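Local atomic coordinates of type III effector HopU1 (PDB entry 3U0J), a protein that is an ADP-ribosyltransferase delivered into plant cells, where it probably transfers ADP-ribose from NAD+ to arginine side chains of target proteins, an RNA-binding protein among them. Residues R85-P89 with E90-A94; R49-A52 with R53-V56. One frame throughout, in Å; residues are numbered along the deposited sequence.

Interaction 2 (residues 49-56) lies where helix 41-52 gives way to strand 55-56, whereas interaction 1 (residues 85-94) opens helix 89-99 at its N-terminus. Their centres lie 16 Å apart and their nearest atoms about 6 Å apart, so the two do not touch. The helices themselves do: Glu90, Ser93 and Ala94 of interaction 1 pack on Phe47 of helix 41-52, and Ala51 and Leu54 of interaction 2 pack on Met97 of helix 89-99. Measured between centres, interaction 1 is 15 Å and interaction 2 is 19 Å from the middle of the chain, so interaction 2 lies farther out.

Interaction 1: residues R85-P89 with E90-A94; sequences RDVYP and EECSA
Glu91 turns its carboxylate back towards the backbone of Tyr88 through a side chain that leaves beside its own backbone N (chi1 -80°) and then bends at chi2 (148°). Glu91 OE1 thereby accepts a hydrogen bond from Tyr88 N at 2.8 Å, met nearly along the C-O axis of the carboxylate. The same oxygen lies at the edge of the Tyr88 ring, 3.5 Å from CD2, with the ring and carboxylate planes 63° apart. Since Tyr88 is the N-cap and Glu91 the third residue of helix 89-99, this bond is the side-chain-to-backbone half of a capping box, and Pro89 fills the first helical position, where no amide hydrogen is needed. The N-cap carbonyl starts the regular helical pattern: Cys92 N reaches Tyr88 O at 3.0 Å. Val87 CG1 meets Cys92 SG at 4.3 Å, an apolar contact between the two positions that define a hydrophobic staple. One residue further on, Pro89 O is gripped twice by Ser93, whose OG (2.8 Å) and N (2.9 Å) approach from opposite faces of the carbonyl plane, satisfying a buried hydroxyl. Glu90, bent at chi2, lies alongside the Pro89 ring, with its OE1 3.6 Å from Pro89 CD. The second carboxylate oxygen of Glu91 forms a salt bridge with Arg157 and hydrogen bonds with Ser153 and Ser39, which would favour the charged form and tie the helix start to helix 145-162. Arg44 makes a cation-pi contact with the Tyr88 ring.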
loop_
_atom_site.group_PDB
_atom_site.type_symbol
_atom_site.label_atom_id
_atom_site.label_comp_id
_atom_site.label_asym_id
_atom_site.label_seq_id
_atom_site.Cartn_x
_atom_site.Cartn_y
_atom_site.Cartn_z
ATOM N N ARG A 85 13.380 1.762 -14.666
ATOM C CA ARG A 85 13.754 2.186 -16.019
ATOM C C ARG A 85 12.557 2.636 -16.813
ATOM O O ARG A 85 12.575 3.702 -17.408
ATOM C CB ARG A 85 14.446 1.065 -16.774
ATOM C CG ARG A 85 15.005 1.498 -18.113
ATOM C CD ARG A 85 15.579 0.307 -18.869
ATOM N NE ARG A 85 15.819 0.618 -20.278
ATOM C CZ ARG A 85 16.975 1.055 -20.781
ATOM N NH1 ARG A 85 18.046 1.244 -19.990
ATOM N NH2 ARG A 85 17.052 1.297 -22.087
ATOM N N ASP A 86 11.517 1.809 -16.813
ATOM C CA ASP A 86 10.280 2.120 -17.518
ATOM C C ASP A 86 9.124 2.411 -16.585
ATOM O O ASP A 86 7.993 2.023 -16.857
ATOM C CB ASP A 86 9.910 0.977 -18.442
ATOM C CG ASP A 86 10.994 0.685 -19.426
ATOM O OD1 ASP A 86 11.588 -0.411 -19.336
ATOM O OD2 ASP A 86 11.292 1.573 -20.253
ATOM N N VAL A 87 9.419 3.085 -15.480
ATOM C CA VAL A 87 8.399 3.532 -14.557
ATOM C C VAL A 87 8.412 5.057 -14.545
ATOM O O VAL A 87 9.468 5.668 -14.407
ATOM C CB VAL A 87 8.681 3.024 -13.138
ATOM C CG1 VAL A 87 7.576 3.473 -12.198
ATOM C CG2 VAL A 87 8.806 1.518 -13.145
ATOM N N TYR A 88 7.246 5.674 -14.674
ATOM C CA TYR A 88 7.169 7.121 -14.743
ATOM C C TYR A 88 7.335 7.816 -13.392
ATOM O O TYR A 88 7.122 7.212 -12.343
ATOM C CB TYR A 88 5.864 7.524 -15.406
ATOM C CG TYR A 88 5.811 7.154 -16.865
ATOM C CD1 TYR A 88 6.234 8.044 -17.840
ATOM C CD2 TYR A 88 5.335 5.915 -17.269
ATOM C CE1 TYR A 88 6.187 7.712 -19.179
ATOM C CE2 TYR A 88 5.273 5.572 -18.609
ATOM C CZ TYR A 88 5.705 6.474 -19.559
ATOM O OH TYR A 88 5.652 6.135 -20.892
ATOM N N PRO A 89 7.761 9.090 -13.410
ATOM C CA PRO A 89 7.886 9.887 -12.187
ATOM C C PRO A 89 6.544 10.038 -11.474
ATOM O O PRO A 89 6.475 10.054 -10.243
ATOM C CB PRO A 89 8.362 11.235 -12.703
ATOM C CG PRO A 89 9.091 10.917 -13.946
ATOM C CD PRO A 89 8.354 9.769 -14.573
ATOM N N GLU A 90 5.475 10.147 -12.247
ATOM C CA GLU A 90 4.150 10.235 -11.657
ATOM C C GLU A 90 3.871 8.967 -10.838
ATOM O O GLU A 90 3.207 9.021 -9.806
ATOM C CB GLU A 90 3.077 10.481 -12.736
ATOM C CG GLU A 90 3.185 11.844 -13.439
ATOM C CD GLU A 90 4.192 11.892 -14.618
ATOM O OE1 GLU A 90 5.010 10.957 -14.789
ATOM O OE2 GLU A 90 4.160 12.881 -15.384
ATOM N N GLU A 91 4.405 7.833 -11.277
ATOM C CA GLU A 91 4.177 6.580 -10.570
ATOM C C GLU A 91 5.028 6.498 -9.314
ATOM O O GLU A 91 4.548 6.129 -8.235
ATOM C CB GLU A 91 4.412 5.386 -11.493
ATOM C CG GLU A 91 3.233 5.122 -12.398
ATOM C CD GLU A 91 3.606 4.555 -13.755
ATOM O OE1 GLU A 91 4.814 4.522 -14.087
ATOM O OE2 GLU A 91 2.686 4.128 -14.489
ATOM N N CYS A 92 6.293 6.865 -9.438
ATOM C CA CYS A 92 7.129 6.930 -8.242
ATOM C C CYS A 92 6.461 7.807 -7.197
ATOM O O CYS A 92 6.350 7.420 -6.040
ATOM C CB CYS A 92 8.516 7.462 -8.575
ATOM S SG CYS A 92 9.427 6.334 -9.614
ATOM N N SER A 93 5.997 8.977 -7.630
ATOM C CA SER A 93 5.357 9.950 -6.743
ATOM C C SER A 93 4.111 9.381 -6.061
ATOM O O SER A 93 3.862 9.642 -4.883
ATOM C CB SER A 93 4.998 11.232 -7.511
ATOM O OG SER A 93 6.145 11.801 -8.112
ATOM N N ALA A 94 3.322 8.615 -6.808
ATOM C CA ALA A 94 2.132 8.019 -6.247
ATOM C C ALA A 94 2.558 7.032 -5.154
ATOM O O ALA A 94 1.979 7.013 -4.069
ATOM C CB ALA A 94 1.331 7.349 -7.311
#

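Interaction 2: residues R49-A52 with R53-V56; sequences RFAA and RLHV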
loop_
_atom_site.group_PDB
_atom_site.type_symbol
_atom_site.label_atom_id
_atom_site.label_comp_id
_atom_site.label_asym_id
_atom_site.label_seq_id
_atom_site.Cartn_x
_atom_site.Cartn_y
_atom_site.Cartn_z
ATOM N N ARG A 49 -2.156 16.976 -11.598
ATOM C CA ARG A 49 -3.112 17.973 -11.140
ATOM C C ARG A 49 -3.764 17.561 -9.825
ATOM O O ARG A 49 -4.072 18.406 -8.988
ATOM C CB ARG A 49 -4.202 18.245 -12.199
ATOM C CG ARG A 49 -3.839 19.320 -13.237
ATOM C CD ARG A 49 -3.072 20.513 -12.629
ATOM N NE ARG A 49 -2.298 21.204 -13.654
ATOM C CZ ARG A 49 -1.472 22.218 -13.422
ATOM N NH1 ARG A 49 -1.332 22.676 -12.185
ATOM N NH2 ARG A 49 -0.798 22.781 -14.434
ATOM N N PHE A 50 -3.990 16.262 -9.660
ATOM C CA PHE A 50 -4.561 15.740 -8.432
ATOM C C PHE A 50 -3.615 16.025 -7.310
ATOM O O PHE A 50 -4.014 16.562 -6.271
ATOM C CB PHE A 50 -4.776 14.224 -8.513
ATOM C CG PHE A 50 -4.902 13.543 -7.159
ATOM C CD1 PHE A 50 -6.114 13.522 -6.478
ATOM C CD2 PHE A 50 -3.811 12.924 -6.571
ATOM C CE1 PHE A 50 -6.233 12.892 -5.223
ATOM C CE2 PHE A 50 -3.928 12.300 -5.329
ATOM C CZ PHE A 50 -5.148 12.285 -4.662
ATOM N N ALA A 51 -2.356 15.655 -7.521
ATOM C CA ALA A 51 -1.358 15.728 -6.468
ATOM C C ALA A 51 -1.003 17.164 -6.136
ATOM O O ALA A 51 -0.504 17.461 -5.033
ATOM C CB ALA A 51 -0.109 14.949 -6.861
ATOM N N ALA A 52 -1.243 18.055 -7.094
ATOM C CA ALA A 52 -0.797 19.428 -6.940
ATOM C C ALA A 52 -1.697 20.110 -5.943
ATOM O O ALA A 52 -1.315 21.102 -5.322
ATOM C CB ALA A 52 -0.821 20.157 -8.264
ATOM N N ARG A 53 -2.893 19.557 -5.788
ATOM C CA ARG A 53 -3.882 20.103 -4.866
ATOM C C ARG A 53 -3.775 19.567 -3.445
ATOM O O ARG A 53 -4.409 20.106 -2.546
ATOM C CB ARG A 53 -5.301 19.866 -5.389
ATOM C CG ARG A 53 -5.805 20.930 -6.369
ATOM C CD ARG A 53 -7.317 20.761 -6.591
ATOM N NE ARG A 53 -7.638 19.354 -6.840
ATOM C CZ ARG A 53 -7.799 18.828 -8.052
ATOM N NH1 ARG A 53 -7.700 19.603 -9.132
ATOM N NH2 ARG A 53 -8.069 17.530 -8.183
ATOM N N LEU A 54 -2.994 18.510 -3.237
ATOM C CA LEU A 54 -2.826 17.966 -1.892
ATOM C C LEU A 54 -2.162 18.975 -0.958
ATOM O O LEU A 54 -1.346 19.785 -1.367
ATOM C CB LEU A 54 -1.992 16.681 -1.910
ATOM C CG LEU A 54 -2.492 15.471 -2.701
ATOM C CD1 LEU A 54 -1.457 14.323 -2.678
ATOM C CD2 LEU A 54 -3.792 15.025 -2.139
ATOM N N HIS A 55 -2.502 18.908 0.312
ATOM C CA HIS A 55 -1.826 19.718 1.289
ATOM C C HIS A 55 -0.649 18.953 1.841
ATOM O O HIS A 55 -0.742 17.756 2.114
ATOM C CB HIS A 55 -2.800 20.094 2.400
ATOM C CG HIS A 55 -3.935 20.933 1.919
ATOM N ND1 HIS A 55 -5.186 20.416 1.667
ATOM C CD2 HIS A 55 -3.993 22.241 1.580
ATOM C CE1 HIS A 55 -5.979 21.376 1.220
ATOM N NE2 HIS A 55 -5.275 22.492 1.155
ATOM N N VAL A 56 0.468 19.645 1.997
ATOM C CA VAL A 56 1.629 19.037 2.625
ATOM C C VAL A 56 1.788 19.553 4.047
ATOM O O VAL A 56 1.598 20.750 4.317
ATOM C CB VAL A 56 2.913 19.332 1.854
ATOM C CG1 VAL A 56 3.940 18.294 2.192
ATOM C CG2 VAL A 56 2.636 19.351 0.356
#
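Leu54 packs against Phe50 and Ala51 on the buried side, at the C-terminal end of helix 41-52. Its CD2 lies 4.0 Å from Phe50 CZ, and the two side chains run at a slant to each other. With chi1 at 160°, Phe50 CG is held beside its own carbonyl carbon, on the side where Leu54 follows. The other methyl, Leu54 CD1, is 4.4 Å from Ala51 CB. Leu116 of helix 116-126 and Met97 of helix 89-99 add to this apolar cluster. Arg53 and Arg49, by contrast, lie on the exposed side. There Arg53 runs along the backbone of Arg49 and Phe50 without a polar bond to it: its chain bends at chi3 (-47°) and lays one face of the guanidinium over Arg49 O, 3.8 Å from NH1. The backbone between these sides closes with three-residue steps: Arg53 N donates to Phe50 O at 3.2 Å, and Leu54 N to Ala51 O at 3.2 Å. Such i to i-3 bonds are characteristic of a 3-10-like helix terminus, here a helix-to-strand turn leading into edge strand 55-56, which pairs antiparallel with strand 103-108.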